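Local coordinates for protein putative archaeal ammonia monooxygenase subunit B (Candidatus Nitrosocaldus yellowstonii, PDB 4O65) that binds copper in the cupredoxin domain of a membrane monooxygenase subunit that probably takes part in archaeal ammonia oxidation, at residues Arg23-Thr26 with Lys27-Ala31. Numbering follows the deposited sequence.
Sequences RLIT and KAEFA
T26 and E29 meet where a short edge strand gives way, through one residue, to a helix, and the threonine hydroxyl makes the capping bond. With OG1 set between the backbone N and the carbonyl carbon (chi1 59°), the hydroxyl swings over the first helical turn and accepts a hydrogen bond from the amide N of E29, OG1 to N 3.0 Å, at an N-H...O angle of 154°. The two side chains slant across one another, OG1 lying 3.3 Å from E29 CB. This is a textbook N-cap: T26 is the last residue before helix 27-35, and its own carbonyl opens the alpha-helical bonding pattern by accepting from F30, O to N 2.9 Å. The cap closes the start of that helix one residue after strand 23-25, an outer strand of the mixed sheet in the cupredoxin domain. Beside it, I25 extends its CD1 over the backbone of the same turn, 3.6 Å from F30 N. Its CB lies alongside E29 CB at 4.0 Å. Both polar side chains also reach E151, just after strand 137-149: T26 OG1 bonds to E151 O, and E29 OE2 to E151 N. E29 OE1 forms a salt bridge with R33 NE, one turn further along the same helix.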
loop_
_atom_site.group_PDB
_atom_site.type_symbol
_atom_site.label_atom_id
_atom_site.label_comp_id
_atom_site.label_asym_id
_atom_site.label_seq_id
_atom_site.Cartn_x
_atom_site.Cartn_y
_atom_site.Cartn_z
ATOM N N ARG A 23 -8.315 11.347 -3.168
ATOM C CA ARG A 23 -7.437 12.464 -3.541
ATOM C C ARG A 23 -6.401 12.592 -2.445
ATOM O O ARG A 23 -6.780 12.672 -1.268
ATOM C CB ARG A 23 -8.244 13.803 -3.671
ATOM C CG ARG A 23 -9.335 13.757 -4.748
ATOM C CD ARG A 23 -9.739 15.149 -5.246
ATOM N NE ARG A 23 -8.558 15.861 -5.783
ATOM C CZ ARG A 23 -8.224 15.968 -7.080
ATOM N NH1 ARG A 23 -8.984 15.436 -8.048
ATOM N NH2 ARG A 23 -7.108 16.619 -7.418
ATOM N N LEU A 24 -5.126 12.628 -2.821
ATOM C CA LEU A 24 -4.053 12.713 -1.831
ATOM C C LEU A 24 -3.024 13.680 -2.352
ATOM O O LEU A 24 -3.098 14.076 -3.505
ATOM C CB LEU A 24 -3.396 11.346 -1.722
ATOM C CG LEU A 24 -4.295 10.201 -1.204
ATOM C CD1 LEU A 24 -3.426 8.928 -1.243
ATOM C CD2 LEU A 24 -4.681 10.513 0.211
ATOM N N ILE A 25 -2.032 13.998 -1.524
ATOM C CA ILE A 25 -0.831 14.703 -2.011
ATOM C C ILE A 25 0.379 13.800 -1.790
ATOM O O ILE A 25 0.286 12.770 -1.077
ATOM C CB ILE A 25 -0.632 16.100 -1.357
ATOM C CG1 ILE A 25 -0.329 15.920 0.127
ATOM C CG2 ILE A 25 -1.894 16.956 -1.563
ATOM C CD1 ILE A 25 -0.126 17.246 0.908
ATOM N N THR A 26 1.519 14.141 -2.380
ATOM C CA THR A 26 2.709 13.265 -2.190
ATOM C C THR A 26 3.313 13.423 -0.813
ATOM O O THR A 26 3.052 14.434 -0.121
ATOM C CB THR A 26 3.798 13.577 -3.224
ATOM O OG1 THR A 26 4.157 14.949 -3.081
ATOM C CG2 THR A 26 3.279 13.378 -4.680
ATOM N N LYS A 27 4.153 12.476 -0.405
ATOM C CA LYS A 27 4.864 12.591 0.877
ATOM C C LYS A 27 5.712 13.871 0.880
ATOM O O LYS A 27 5.707 14.640 1.862
ATOM C CB LYS A 27 5.792 11.378 1.097
ATOM C CG LYS A 27 6.321 11.328 2.525
ATOM C CD LYS A 27 7.510 10.374 2.756
ATOM C CE LYS A 27 7.262 8.900 2.508
ATOM N NZ LYS A 27 8.505 8.152 2.966
ATOM N N ALA A 28 6.397 14.134 -0.238
ATOM C CA ALA A 28 7.163 15.390 -0.320
ATOM C C ALA A 28 6.290 16.653 -0.188
ATOM O O ALA A 28 6.705 17.645 0.485
ATOM C CB ALA A 28 8.031 15.420 -1.598
ATOM N N GLU A 29 5.128 16.656 -0.869
ATOM C CA GLU A 29 4.243 17.846 -0.802
ATOM C C GLU A 29 3.766 18.039 0.659
ATOM O O GLU A 29 3.720 19.176 1.156
ATOM C CB GLU A 29 3.020 17.704 -1.706
ATOM C CG GLU A 29 2.196 18.992 -1.854
ATOM C CD GLU A 29 2.957 20.129 -2.534
ATOM O OE1 GLU A 29 2.593 21.269 -2.241
ATOM O OE2 GLU A 29 3.899 19.907 -3.345
ATOM N N PHE A 30 3.478 16.930 1.327
ATOM C CA PHE A 30 3.077 17.001 2.741
ATOM C C PHE A 30 4.220 17.510 3.632
ATOM O O PHE A 30 4.000 18.397 4.472
ATOM C CB PHE A 30 2.595 15.650 3.280
ATOM C CG PHE A 30 2.289 15.710 4.749
ATOM C CD1 PHE A 30 1.137 16.367 5.215
ATOM C CD2 PHE A 30 3.175 15.116 5.675
ATOM C CE1 PHE A 30 0.848 16.424 6.587
ATOM C CE2 PHE A 30 2.880 15.174 7.054
ATOM C CZ PHE A 30 1.708 15.815 7.492
ATOM N N ALA A 31 5.427 17.017 3.391
ATOM C CA ALA A 31 6.620 17.503 4.141
ATOM C C ALA A 31 6.839 18.992 3.928
ATOM O O ALA A 31 7.118 19.755 4.880
ATOM C CB ALA A 31 7.856 16.726 3.727
#